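Long-range contacts in alpha-1,6-mannanase (Bacteroides thetaiotaomicron, PDB 4V1S), which probably hydrolyses internal alpha-1,6-mannosidic linkages of mannans as a family 76 glycoside hydrolase of a gut symbiont: residues Tyr47-Glu52 against Tyr382-Ala387; Lys122-Tyr127 against Leu172-Ser177; Leu196-Asn201 against Lys251-Gly256; Thr208-Met213 against Trp274-Gln279. All coordinates share one frame; numbering follows the deposited sequence.

Overall arrangement
Most of the chain between the segments of contact 1 is helical, as expected of the (alpha/alpha)6 toroid associated with family 76. Contact 1 joins the helices near the two ends of the chain, 46-61 and 374-394, and the other three contacts are nested inside the loop it closes. Contact 2 sets a short strand on helix 162-177, about 17 Å from contact 1 at the nearest atoms. Contact 3 pairs strands 199-201 and 246-252, its centre 20 Å from that of contact 2. Contact 4 packs helix 202-219 on helix 264-281, and contacts 2 and 4 touch through helices 162-177 and 202-219. Contact 2 closes before contacts 3 and 4 open, whereas the segments of those two alternate along the chain.

Contact 1. Residues Tyr47-Glu52 against Tyr382-Ala387; sequences YTWCKE and YMYMRA
An antiparallel helix pair brings Y47, W49 and C50 of helix 46-61 against Y384 and M385 of helix 374-394, the local axes 7.8 Å apart and at 157°. W49 meets Y384 in two ways. Its CB lies over one face of the phenol ring, displaced toward the rim and 4.0 Å from the centroid of the Y384 ring, a CH-pi contact. Its six-membered ring presents an edge to the face of Y384 in an offset edge-to-face pair with planes at 77°, and W49 CE3 comes within 3.8 Å of Y384 CE1. In the (alpha/alpha)6 toroid expected for family 76, such a pairing of the first and last long helices would close the ring. C50 CB packs on Y384 CB at 3.7 Å, the small cysteine letting the backbones come close. With SG anti to the backbone N (chi1 179°), C50 also places its sulfur 3.7 Å from M385 CE. The methionine kinks twice beyond CB, and M385 SD sits at the edge of the Y47 ring, 3.8 Å from Y47 CE1, a Met-aromatic contact. Beyond the pair, Y47 OH is hydrogen-bonded to E101 and W102, Y384 OH to Y357, and W49 stacks on H347.

Contact 2. Residues Lys122-Tyr127 against Leu172-Ser177; sequences KGIAGY and LAFSLS
F174 O is gripped twice by S177: S177 OG donates to F174 O at 2.7 Å, in the carbonyl plane and on a lone pair, while S177 N adds a weak bond. The bond from OG holds the serine where I124 CD1 meets it, 3.6 Å from S177 CB. The other branch of the isoleucine, CG2, comes up to the edge of the F174 ring in its plane, 3.9 Å from F174 CE1. Chi1 (-175°) sets F174 CG anti to the backbone N, and F174 CB and CG lie beside A125 O and G126 CA. A125 O approaches F174 CD1 to 3.5 Å, and G126 CA is 4.1 Å from F174 CG. A side chain on G126 would collide with that ring carbon, so the glycine lets this two-stranded hairpin settle on helix 162-177. An alanine in place of F174 would probably leave a gap beside I124 CG2 and deprive Y142, which stacks on the ring, of its partner. No hydrogen bond joins the segments; the strand is held on the helix by apolar and van der Waals contacts, and the polar bond of S177 stays within 172-177.

Contact 3. Residues Leu196-Asn201 against Lys251-Gly256; sequences LPVQKN and KMVADG
Q199 and M252 stand next to each other, both directed out from one face of an antiparallel sheet, as the non-hydrogen-bonded pair of a short strand pairing. M252 departs from an extended course at both chi2 (-59°) and chi3 (114°), and its methyl rests against the glutamine side chain: M252 CE is 3.7 Å from Q199 CB and 3.8 Å from Q199 CD. The glutamine amide is itself tethered, Q199 NE2 donating to N201 OD1 at 2.9 Å, which fixes the turn of that amide. P197 CG reaches the same methionine obliquely, at its sulfur. K200 and K251, the hydrogen-bonded pair, project from the opposite face and diverge at their ends: K200 NZ reaches a salt bridge with D180, whereas K251 NZ donates to G256 O on an in-plane lone pair. Their backbones exchange two bonds, K251 N to K200 O at 2.8 Å and K200 N to K251 O at 3.0 Å.

Just outside the paired strands, V198 and V253 cross obliquely, with V198 CG1 3.7 Å from V253 CG2. V198 O is held twice, by V253 N in a nearly straight bond and by a water that also accepts from A254 N. On its other edge, strand 199-201 bonds through its backbone to F189 and I187. The lysine face leans on helix 222-239, K200 touching W234 and K251 touching N238, while the chain beyond N201 enters helix 202-219.

Contact 4. Residues Thr208-Met213 against Trp274-Gln279; sequences TMLSCM and WLKMYQ
M213 and K276 pass one another, each reaching the opposite way, where helices 202-219 and 264-281 run in the same sense, their local axes 9.4 Å apart and inclined at 34°. The two CB atoms meet directly, M213 CB 3.6 Å from K276 CB. CG of M213 is anti to the carbonyl carbon (chi1 -67°); the chain is then kinked at chi2 and chi3, and its methyl comes to the K276 carbonyl, M213 CE 3.7 Å from K276 O. The sulfur of M213 rests on M277, M213 SD 3.8 Å from M277 CG, the two methionines crossing at about a right angle. M277 runs straight through chi2 before bending at chi3, as does M209, whose CE comes within 4.0 Å of M277 SD and approaches W274 obliquely. In one of its two modelled conformers, K276 bends at chi3 and chi4, and its CD packs 3.7 Å from L210 CD1. An alanine in place of M213 would probably open a gap beside M277 CG and leave the K276 carbonyl without its methyl neighbour. In this buried, sulfur-rich part of the helical fold, flexible methionine side chains fill the interface, and no hydrogen bond crosses it. The polar ends find partners outside, K276 NZ, in the conformer described, in a salt bridge with E217 and W274 NE1 in a hydrogen bond to N232, so the lysine contributes mainly its aliphatic stem.

Contact 1. Residues Tyr47-Glu52 against Tyr382-Ala387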
loop_
_atom_site.group_PDB
_atom_site.type_symbol
_atom_site.label_atom_id
_atom_site.label_comp_id
_atom_site.label_asym_id
_atom_site.label_seq_id
_atom_site.Cartn_x
_atom_site.Cartn_y
_atom_site.Cartn_z
ATOM N N TYR A 47 11.015 -11.869 11.659
ATOM C CA TYR A 47 11.808 -10.676 11.900
ATOM C C TYR A 47 13.190 -10.762 11.249
ATOM O O TYR A 47 13.643 -9.815 10.576
ATOM C CB TYR A 47 11.949 -10.485 13.400
ATOM C CG TYR A 47 12.450 -9.125 13.867
ATOM C CD1 TYR A 47 11.742 -7.958 13.587
ATOM C CD2 TYR A 47 13.583 -9.012 14.638
ATOM C CE1 TYR A 47 12.168 -6.731 14.042
ATOM C CE2 TYR A 47 14.037 -7.788 15.092
ATOM C CZ TYR A 47 13.313 -6.645 14.800
ATOM O OH TYR A 47 13.738 -5.428 15.283
ATOM N N THR A 48 13.850 -11.905 11.425
ATOM C CA THR A 48 15.110 -12.156 10.721
ATOM C C THR A 48 14.941 -12.149 9.202
ATOM O O THR A 48 15.734 -11.579 8.493
ATOM C CB THR A 48 15.769 -13.471 11.191
ATOM O OG1 THR A 48 16.148 -13.269 12.561
ATOM C CG2 THR A 48 16.981 -13.794 10.388
ATOM N N TRP A 49 13.869 -12.753 8.714
ATOM C CA TRP A 49 13.624 -12.749 7.289
ATOM C C TRP A 49 13.530 -11.330 6.777
ATOM O O TRP A 49 14.043 -11.032 5.721
ATOM C CB TRP A 49 12.333 -13.488 6.933
ATOM C CG TRP A 49 12.344 -14.948 7.223
ATOM C CD1 TRP A 49 13.374 -15.681 7.713
ATOM C CD2 TRP A 49 11.247 -15.845 7.043
ATOM N NE1 TRP A 49 12.981 -16.999 7.860
ATOM C CE2 TRP A 49 11.681 -17.125 7.447
ATOM C CE3 TRP A 49 9.947 -15.697 6.553
ATOM C CZ2 TRP A 49 10.848 -18.257 7.378
ATOM C CZ3 TRP A 49 9.116 -16.817 6.502
ATOM C CH2 TRP A 49 9.576 -18.077 6.916
ATOM N N CYS A 50 12.895 -10.461 7.560
ATOM C CA CYS A 50 12.774 -9.062 7.158
ATOM C C CYS A 50 14.138 -8.415 7.093
ATOM O O CYS A 50 14.488 -7.817 6.088
ATOM C CB CYS A 50 11.880 -8.296 8.116
ATOM S SG CYS A 50 11.696 -6.546 7.704
ATOM N N LYS A 51 14.934 -8.561 8.147
ATOM C CA LYS A 51 16.281 -7.974 8.164
ATOM C C LYS A 51 17.150 -8.525 7.024
ATOM O O LYS A 51 17.904 -7.811 6.402
ATOM C CB LYS A 51 16.933 -8.161 9.539
ATOM C CG LYS A 51 16.231 -7.316 10.605
ATOM C CD LYS A 51 16.520 -7.767 12.023
ATOM C CE LYS A 51 17.937 -8.294 12.133
ATOM N NZ LYS A 51 18.917 -7.200 11.976
ATOM N N GLU A 52 17.026 -9.811 6.758
ATOM C CA GLU A 52 17.733 -10.407 5.643
ATOM C C GLU A 52 17.386 -9.734 4.319
ATOM O O GLU A 52 18.269 -9.435 3.497
ATOM C CB GLU A 52 17.467 -11.902 5.604
ATOM C CG GLU A 52 18.199 -12.665 6.696
ATOM C CD GLU A 52 17.832 -14.149 6.759
ATOM O OE1 GLU A 52 16.802 -14.549 6.177
ATOM O OE2 GLU A 52 18.571 -14.931 7.408
ATOM N N TYR A 382 8.177 -5.783 3.834
ATOM C CA TYR A 382 7.027 -5.267 4.557
ATOM C C TYR A 382 6.153 -6.404 5.112
ATOM O O TYR A 382 5.819 -6.421 6.305
ATOM C CB TYR A 382 6.241 -4.323 3.659
ATOM C CG TYR A 382 4.892 -3.898 4.178
ATOM C CD1 TYR A 382 4.749 -3.407 5.457
ATOM C CD2 TYR A 382 3.762 -3.941 3.363
ATOM C CE1 TYR A 382 3.490 -3.005 5.949
ATOM C CE2 TYR A 382 2.516 -3.567 3.830
ATOM C CZ TYR A 382 2.369 -3.084 5.121
ATOM O OH TYR A 382 1.120 -2.732 5.558
ATOM N N MET A 383 5.871 -7.399 4.276
ATOM C CA MET A 383 5.115 -8.568 4.737
ATOM C C MET A 383 5.809 -9.297 5.878
ATOM O O MET A 383 5.168 -9.702 6.858
ATOM C CB MET A 383 4.874 -9.517 3.601
ATOM C CG MET A 383 3.896 -8.987 2.577
ATOM S SD MET A 383 2.203 -8.740 3.147
ATOM C CE MET A 383 2.219 -7.035 3.644
ATOM N N TYR A 384 7.123 -9.417 5.786
ATOM C CA TYR A 384 7.836 -10.104 6.871
ATOM C C TYR A 384 7.737 -9.358 8.183
ATOM O O TYR A 384 7.616 -9.977 9.235
ATOM C CB TYR A 384 9.305 -10.400 6.518
ATOM C CG TYR A 384 9.514 -11.319 5.350
ATOM C CD1 TYR A 384 8.665 -12.399 5.109
ATOM C CD2 TYR A 384 10.571 -11.107 4.462
ATOM C CE1 TYR A 384 8.832 -13.196 3.986
ATOM C CE2 TYR A 384 10.808 -11.958 3.370
ATOM C CZ TYR A 384 9.920 -13.001 3.146
ATOM O OH TYR A 384 10.112 -13.830 2.077
ATOM N N MET A 385 7.837 -8.032 8.142
ATOM C CA MET A 385 7.747 -7.257 9.350
ATOM C C MET A 385 6.320 -7.337 9.933
ATOM O O MET A 385 6.135 -7.403 11.159
ATOM C CB MET A 385 8.166 -5.812 9.109
ATOM C CG MET A 385 8.342 -5.011 10.387
ATOM S SD MET A 385 9.705 -5.514 11.403
ATOM C CE MET A 385 11.030 -4.537 10.703
ATOM N N ARG A 386 5.317 -7.295 9.056
ATOM C CA ARG A 386 3.938 -7.480 9.503
ATOM C C ARG A 386 3.727 -8.813 10.216
ATOM O O ARG A 386 3.126 -8.889 11.301
ATOM C CB ARG A 386 2.968 -7.362 8.351
ATOM C CG ARG A 386 2.905 -5.974 7.746
ATOM C CD ARG A 386 2.103 -5.039 8.609
ATOM N NE ARG A 386 0.699 -5.113 8.291
ATOM C CZ ARG A 386 -0.312 -4.867 9.105
ATOM N NH1 ARG A 386 -0.095 -4.563 10.354
ATOM N NH2 ARG A 386 -1.555 -4.909 8.634
ATOM N N ALA A 387 4.214 -9.858 9.596
ATOM C CA ALA A 387 4.144 -11.199 10.179
ATOM C C ALA A 387 4.875 -11.257 11.533
ATOM O O ALA A 387 4.384 -11.841 12.467
ATOM C CB ALA A 387 4.726 -12.213 9.211
#

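Contact 2. Residues Lys122-Tyr127 against Leu172-Ser177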
loop_
_atom_site.group_PDB
_atom_site.type_symbol
_atom_site.label_atom_id
_atom_site.label_comp_id
_atom_site.label_asym_id
_atom_site.label_seq_id
_atom_site.Cartn_x
_atom_site.Cartn_y
_atom_site.Cartn_z
ATOM N N LYS A 122 2.091 24.761 -9.216
ATOM C CA LYS A 122 0.789 25.255 -9.645
ATOM C C LYS A 122 -0.220 25.383 -8.493
ATOM O O LYS A 122 -1.400 25.078 -8.651
ATOM C CB LYS A 122 0.245 24.413 -10.832
ATOM C CG LYS A 122 0.764 24.876 -12.195
ATOM C CD LYS A 122 0.209 24.125 -13.402
ATOM C CE LYS A 122 0.640 24.884 -14.679
ATOM N NZ LYS A 122 0.484 24.234 -16.020
ATOM N N GLY A 123 0.251 25.853 -7.326
ATOM C CA GLY A 123 -0.597 26.221 -6.215
ATOM C C GLY A 123 -0.776 25.237 -5.077
ATOM O O GLY A 123 -1.488 25.538 -4.088
ATOM N N ILE A 124 -0.183 24.049 -5.208
ATOM C CA ILE A 124 -0.403 23.021 -4.228
ATOM C C ILE A 124 0.845 22.137 -4.062
ATOM O O ILE A 124 1.572 21.835 -5.012
ATOM C CB ILE A 124 -1.667 22.160 -4.516
ATOM C CG1 ILE A 124 -2.043 21.362 -3.237
ATOM C CG2 ILE A 124 -1.471 21.325 -5.782
ATOM C CD1 ILE A 124 -3.369 20.618 -3.335
ATOM N N ALA A 125 1.101 21.794 -2.814
ATOM C CA ALA A 125 2.194 20.898 -2.428
ATOM C C ALA A 125 1.780 19.436 -2.560
ATOM O O ALA A 125 0.606 19.099 -2.396
ATOM C CB ALA A 125 2.566 21.173 -0.969
ATOM N N GLY A 126 2.758 18.569 -2.802
ATOM C CA GLY A 126 2.479 17.174 -2.857
ATOM C C GLY A 126 3.722 16.421 -3.292
ATOM O O GLY A 126 4.671 17.002 -3.835
ATOM N N TYR A 127 3.734 15.117 -3.035
ATOM C CA TYR A 127 4.854 14.287 -3.462
ATOM C C TYR A 127 4.813 14.019 -4.987
ATOM O O TYR A 127 3.755 13.869 -5.553
ATOM C CB TYR A 127 4.840 12.935 -2.744
ATOM C CG TYR A 127 5.231 12.996 -1.279
ATOM C CD1 TYR A 127 6.569 13.113 -0.890
ATOM C CD2 TYR A 127 4.267 12.976 -0.280
ATOM C CE1 TYR A 127 6.923 13.244 0.461
ATOM C CE2 TYR A 127 4.621 13.059 1.065
ATOM C CZ TYR A 127 5.959 13.191 1.435
ATOM O OH TYR A 127 6.284 13.280 2.775
ATOM N N LEU A 172 -2.374 13.834 1.721
ATOM C CA LEU A 172 -3.810 13.567 1.581
ATOM C C LEU A 172 -4.505 14.785 0.949
ATOM O O LEU A 172 -5.376 14.622 0.089
ATOM C CB LEU A 172 -4.447 13.160 2.890
ATOM C CG LEU A 172 -5.953 12.876 2.787
ATOM C CD1 LEU A 172 -6.264 11.866 1.672
ATOM C CD2 LEU A 172 -6.506 12.408 4.118
ATOM N N ALA A 173 -4.117 16.000 1.334
ATOM C CA ALA A 173 -4.716 17.190 0.709
ATOM C C ALA A 173 -4.437 17.192 -0.792
ATOM O O ALA A 173 -5.293 17.578 -1.625
ATOM C CB ALA A 173 -4.193 18.445 1.339
ATOM N N PHE A 174 -3.255 16.731 -1.165
ATOM C CA PHE A 174 -2.971 16.611 -2.567
ATOM C C PHE A 174 -3.904 15.623 -3.236
ATOM O O PHE A 174 -4.495 15.919 -4.281
ATOM C CB PHE A 174 -1.507 16.294 -2.860
ATOM C CG PHE A 174 -1.198 16.302 -4.338
ATOM C CD1 PHE A 174 -1.113 17.494 -5.018
ATOM C CD2 PHE A 174 -1.147 15.132 -5.069
ATOM C CE1 PHE A 174 -0.923 17.511 -6.392
ATOM C CE2 PHE A 174 -0.951 15.140 -6.429
ATOM C CZ PHE A 174 -0.831 16.333 -7.096
ATOM N N SER A 175 -4.023 14.436 -2.672
ATOM C CA SER A 175 -4.931 13.420 -3.259
ATOM C C SER A 175 -6.360 13.989 -3.379
ATOM O O SER A 175 -7.063 13.779 -4.381
ATOM C CB SER A 175 -4.937 12.143 -2.432
ATOM O OG SER A 175 -3.672 11.519 -2.406
ATOM N N LEU A 176 -6.807 14.680 -2.330
ATOM C CA LEU A 176 -8.174 15.209 -2.347
ATOM C C LEU A 176 -8.372 16.333 -3.372
ATOM O O LEU A 176 -9.516 16.572 -3.833
ATOM C CB LEU A 176 -8.593 15.696 -0.952
ATOM C CG LEU A 176 -8.898 14.590 0.043
ATOM C CD1 LEU A 176 -8.935 15.158 1.458
ATOM C CD2 LEU A 176 -10.189 13.832 -0.259
ATOM N N SER A 177 -7.269 16.970 -3.789
ATOM C CA SER A 177 -7.360 18.020 -4.790
ATOM C C SER A 177 -7.606 17.376 -6.171
ATOM O O SER A 177 -7.951 18.078 -7.128
ATOM C CB SER A 177 -6.103 18.894 -4.851
ATOM O OG SER A 177 -4.986 18.248 -5.482
#

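Contact 3. Residues Leu196-Asn201 against Lys251-Gly256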
loop_
_atom_site.group_PDB
_atom_site.type_symbol
_atom_site.label_atom_id
_atom_site.label_comp_id
_atom_site.label_asym_id
_atom_site.label_seq_id
_atom_site.Cartn_x
_atom_site.Cartn_y
_atom_site.Cartn_z
ATOM N N LEU A 196 -1.355 8.709 -21.137
ATOM C CA LEU A 196 -2.566 8.009 -20.712
ATOM C C LEU A 196 -3.792 8.838 -20.965
ATOM O O LEU A 196 -3.785 10.051 -20.717
ATOM C CB LEU A 196 -2.538 7.716 -19.218
ATOM C CG LEU A 196 -1.579 6.629 -18.759
ATOM C CD1 LEU A 196 -1.677 6.532 -17.247
ATOM C CD2 LEU A 196 -1.878 5.274 -19.401
ATOM N N PRO A 197 -4.875 8.184 -21.402
ATOM C CA PRO A 197 -6.110 8.956 -21.511
ATOM C C PRO A 197 -6.590 9.437 -20.134
ATOM O O PRO A 197 -6.378 8.754 -19.123
ATOM C CB PRO A 197 -7.109 7.969 -22.140
ATOM C CG PRO A 197 -6.521 6.615 -21.961
ATOM C CD PRO A 197 -5.053 6.755 -21.731
ATOM N N VAL A 198 -7.226 10.599 -20.109
ATOM C CA VAL A 198 -7.721 11.168 -18.861
ATOM C C VAL A 198 -8.733 10.176 -18.254
ATOM O O VAL A 198 -9.675 9.728 -18.906
ATOM C CB VAL A 198 -8.361 12.557 -19.064
ATOM C CG1 VAL A 198 -8.893 13.118 -17.747
ATOM C CG2 VAL A 198 -7.356 13.532 -19.655
ATOM N N GLN A 199 -8.539 9.860 -16.981
ATOM C CA GLN A 199 -9.308 8.808 -16.336
ATOM C C GLN A 199 -9.303 8.987 -14.834
ATOM O O GLN A 199 -8.409 9.643 -14.277
ATOM C CB GLN A 199 -8.748 7.431 -16.719
ATOM C CG GLN A 199 -7.282 7.247 -16.353
ATOM C CD GLN A 199 -6.698 6.004 -16.953
ATOM O OE1 GLN A 199 -6.306 5.971 -18.142
ATOM N NE2 GLN A 199 -6.645 4.959 -16.155
ATOM N N LYS A 200 -10.315 8.392 -14.202
ATOM C CA LYS A 200 -10.442 8.330 -12.749
ATOM C C LYS A 200 -10.408 6.871 -12.325
ATOM O O LYS A 200 -10.972 6.008 -12.980
ATOM C CB LYS A 200 -11.717 9.046 -12.258
ATOM C CG LYS A 200 -11.675 10.532 -12.560
ATOM C CD LYS A 200 -12.797 11.277 -11.883
ATOM C CE LYS A 200 -12.568 12.788 -11.921
ATOM N NZ LYS A 200 -13.527 13.503 -11.026
ATOM N N ASN A 201 -9.718 6.609 -11.226
ATOM C CA ASN A 201 -9.179 5.271 -10.935
ATOM C C ASN A 201 -9.551 4.785 -9.531
ATOM O O ASN A 201 -9.536 5.544 -8.557
ATOM C CB ASN A 201 -7.635 5.281 -11.096
ATOM C CG ASN A 201 -7.214 5.600 -12.511
ATOM O OD1 ASN A 201 -6.625 4.758 -13.217
ATOM N ND2 ASN A 201 -7.548 6.796 -12.952
ATOM N N LYS A 251 -12.370 4.523 -14.913
ATOM C CA LYS A 251 -13.416 5.023 -15.797
ATOM C C LYS A 251 -12.825 6.179 -16.612
ATOM O O LYS A 251 -12.217 7.088 -16.061
ATOM C CB LYS A 251 -14.636 5.466 -15.001
ATOM C CG LYS A 251 -15.847 5.804 -15.841
ATOM C CD LYS A 251 -17.054 5.934 -14.941
ATOM C CE LYS A 251 -18.301 6.376 -15.663
ATOM N NZ LYS A 251 -19.063 5.192 -16.082
ATOM N N MET A 252 -12.992 6.092 -17.935
ATOM C CA MET A 252 -12.430 7.068 -18.873
ATOM C C MET A 252 -13.289 8.317 -18.912
ATOM O O MET A 252 -14.510 8.251 -18.980
ATOM C CB MET A 252 -12.345 6.491 -20.285
ATOM C CG MET A 252 -11.536 5.210 -20.405
ATOM S SD MET A 252 -9.823 5.393 -19.858
ATOM C CE MET A 252 -9.805 4.325 -18.430
ATOM N N VAL A 253 -12.643 9.468 -18.852
ATOM C CA VAL A 253 -13.377 10.727 -18.830
ATOM C C VAL A 253 -14.051 11.048 -20.169
ATOM O O VAL A 253 -15.161 11.581 -20.191
ATOM C CB VAL A 253 -12.451 11.868 -18.373
ATOM C CG1 VAL A 253 -13.032 13.234 -18.696
ATOM C CG2 VAL A 253 -12.170 11.731 -16.886
ATOM N N ALA A 254 -13.412 10.682 -21.271
ATOM C CA ALA A 254 -13.907 11.038 -22.604
ATOM C C ALA A 254 -15.295 10.470 -22.873
ATOM O O ALA A 254 -16.184 11.169 -23.370
ATOM C CB ALA A 254 -12.938 10.550 -23.663
ATOM N N ASP A 255 -15.484 9.203 -22.549
ATOM C CA ASP A 255 -16.739 8.529 -22.881
ATOM C C ASP A 255 -17.367 7.711 -21.768
ATOM O O ASP A 255 -18.364 7.019 -21.993
ATOM C CB ASP A 255 -16.525 7.627 -24.102
ATOM C CG ASP A 255 -15.524 6.512 -23.857
ATOM O OD1 ASP A 255 -14.924 6.430 -22.760
ATOM O OD2 ASP A 255 -15.328 5.707 -24.796
ATOM N N GLY A 256 -16.762 7.746 -20.585
ATOM C CA GLY A 256 -17.294 7.030 -19.438
ATOM C C GLY A 256 -17.099 5.527 -19.510
ATOM O O GLY A 256 -17.636 4.805 -18.685
HETATM O O HOH W 1 -10.532 9.737 -21.480
#

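Contact 4. Residues Thr208-Met213 against Trp274-Gln279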
loop_
_atom_site.group_PDB
_atom_site.type_symbol
_atom_site.label_atom_id
_atom_site.label_comp_id
_atom_site.label_asym_id
_atom_site.label_seq_id
_atom_site.Cartn_x
_atom_site.Cartn_y
_atom_site.Cartn_z
ATOM N N THR A 208 -7.175 7.106 -1.050
ATOM C CA THR A 208 -7.646 8.351 -0.479
ATOM C C THR A 208 -8.672 8.072 0.648
ATOM O O THR A 208 -8.611 8.694 1.708
ATOM C CB THR A 208 -8.188 9.277 -1.571
ATOM O OG1 THR A 208 -7.180 9.564 -2.511
ATOM C CG2 THR A 208 -8.692 10.580 -1.028
ATOM N N MET A 209 -9.587 7.122 0.427
ATOM C CA MET A 209 -10.497 6.722 1.457
ATOM C C MET A 209 -9.794 6.213 2.708
ATOM O O MET A 209 -10.133 6.616 3.822
ATOM C CB MET A 209 -11.464 5.639 0.961
ATOM C CG MET A 209 -12.523 6.166 -0.015
ATOM S SD MET A 209 -13.354 4.882 -0.985
ATOM C CE MET A 209 -13.770 3.711 0.302
ATOM N N LEU A 210 -8.807 5.347 2.535
ATOM C CA LEU A 210 -8.123 4.790 3.681
ATOM C C LEU A 210 -7.370 5.897 4.430
ATOM O O LEU A 210 -7.403 5.950 5.654
ATOM C CB LEU A 210 -7.196 3.641 3.276
ATOM C CG LEU A 210 -6.524 2.956 4.466
ATOM C CD1 LEU A 210 -7.542 2.381 5.448
ATOM C CD2 LEU A 210 -5.613 1.845 3.992
ATOM N N SER A 211 -6.712 6.781 3.691
ATOM C CA SER A 211 -6.002 7.913 4.286
ATOM C C SER A 211 -6.961 8.801 5.076
ATOM O O SER A 211 -6.666 9.221 6.208
ATOM C CB SER A 211 -5.310 8.748 3.210
ATOM O OG SER A 211 -4.283 8.039 2.540
ATOM N N CYS A 212 -8.107 9.107 4.462
ATOM C CA CYS A 212 -9.154 9.887 5.127
ATOM C C CYS A 212 -9.587 9.233 6.437
ATOM O O CYS A 212 -9.711 9.904 7.457
ATOM C CB CYS A 212 -10.381 10.065 4.220
ATOM S SG CYS A 212 -10.235 11.329 2.952
ATOM N N MET A 213 -9.818 7.923 6.407
ATOM C CA MET A 213 -10.250 7.231 7.617
ATOM C C MET A 213 -9.168 7.226 8.704
ATOM O O MET A 213 -9.480 7.399 9.899
ATOM C CB MET A 213 -10.747 5.824 7.301
ATOM C CG MET A 213 -12.028 5.815 6.482
ATOM S SD MET A 213 -13.359 6.869 7.138
ATOM C CE MET A 213 -13.493 6.268 8.815
ATOM N N TRP A 274 -13.262 0.088 3.983
ATOM C CA TRP A 274 -14.573 -0.267 4.484
ATOM C C TRP A 274 -14.545 -0.725 5.928
ATOM O O TRP A 274 -15.475 -0.418 6.699
ATOM C CB TRP A 274 -15.228 -1.325 3.612
ATOM C CG TRP A 274 -15.630 -0.868 2.238
ATOM C CD1 TRP A 274 -16.150 0.343 1.879
ATOM C CD2 TRP A 274 -15.571 -1.656 1.029
ATOM N NE1 TRP A 274 -16.415 0.355 0.532
ATOM C CE2 TRP A 274 -16.070 -0.853 -0.017
ATOM C CE3 TRP A 274 -15.136 -2.952 0.733
ATOM C CZ2 TRP A 274 -16.167 -1.311 -1.339
ATOM C CZ3 TRP A 274 -15.213 -3.396 -0.568
ATOM C CH2 TRP A 274 -15.724 -2.581 -1.598
ATOM N N LEU A 275 -13.494 -1.441 6.330
ATOM C CA LEU A 275 -13.393 -1.873 7.729
ATOM C C LEU A 275 -13.270 -0.674 8.646
ATOM O O LEU A 275 -13.854 -0.670 9.733
ATOM C CB LEU A 275 -12.247 -2.884 7.923
ATOM C CG LEU A 275 -12.481 -4.241 7.228
ATOM C CD1 LEU A 275 -11.237 -5.079 7.359
ATOM C CD2 LEU A 275 -13.689 -4.984 7.796
ATOM N N LYS A 276 -12.518 0.353 8.247
ATOM C CA LYS A 276 -12.434 1.569 9.070
ATOM C C LYS A 276 -13.752 2.330 9.077
ATOM O O LYS A 276 -14.140 2.890 10.104
ATOM C CB LYS A 276 -11.293 2.487 8.644
ATOM C CG LYS A 276 -9.936 1.830 8.824
ATOM C CD LYS A 276 -8.793 2.823 8.875
ATOM C CE LYS A 276 -8.638 3.423 10.271
ATOM N NZ LYS A 276 -8.132 2.397 11.234
ATOM N N MET A 277 -14.448 2.339 7.938
ATOM C CA MET A 277 -15.740 3.026 7.863
ATOM C C MET A 277 -16.756 2.329 8.742
ATOM O O MET A 277 -17.567 2.990 9.387
ATOM C CB MET A 277 -16.227 3.125 6.427
ATOM C CG MET A 277 -15.291 3.984 5.577
ATOM S SD MET A 277 -15.631 4.012 3.831
ATOM C CE MET A 277 -16.979 5.214 3.825
ATOM N N TYR A 278 -16.674 1.005 8.810
ATOM C CA TYR A 278 -17.499 0.245 9.731
ATOM C C TYR A 278 -17.253 0.641 11.179
ATOM O O TYR A 278 -18.201 0.898 11.929
ATOM C CB TYR A 278 -17.241 -1.249 9.558
ATOM C CG TYR A 278 -17.938 -2.095 10.593
ATOM C CD1 TYR A 278 -19.321 -2.052 10.738
ATOM C CD2 TYR A 278 -17.212 -2.947 11.419
ATOM C CE1 TYR A 278 -19.962 -2.827 11.689
ATOM C CE2 TYR A 278 -17.848 -3.734 12.355
ATOM C CZ TYR A 278 -19.220 -3.662 12.492
ATOM O OH TYR A 278 -19.846 -4.454 13.421
ATOM N N GLN A 279 -15.991 0.705 11.580
ATOM C CA GLN A 279 -15.667 1.109 12.961
ATOM C C GLN A 279 -16.155 2.530 13.273
ATOM O O GLN A 279 -16.647 2.792 14.381
ATOM C CB GLN A 279 -14.160 0.998 13.213
ATOM C CG GLN A 279 -13.636 -0.432 13.158
ATOM C CD GLN A 279 -14.324 -1.409 14.128
ATOM O OE1 GLN A 279 -14.404 -2.623 13.868
ATOM N NE2 GLN A 279 -14.811 -0.898 15.251
#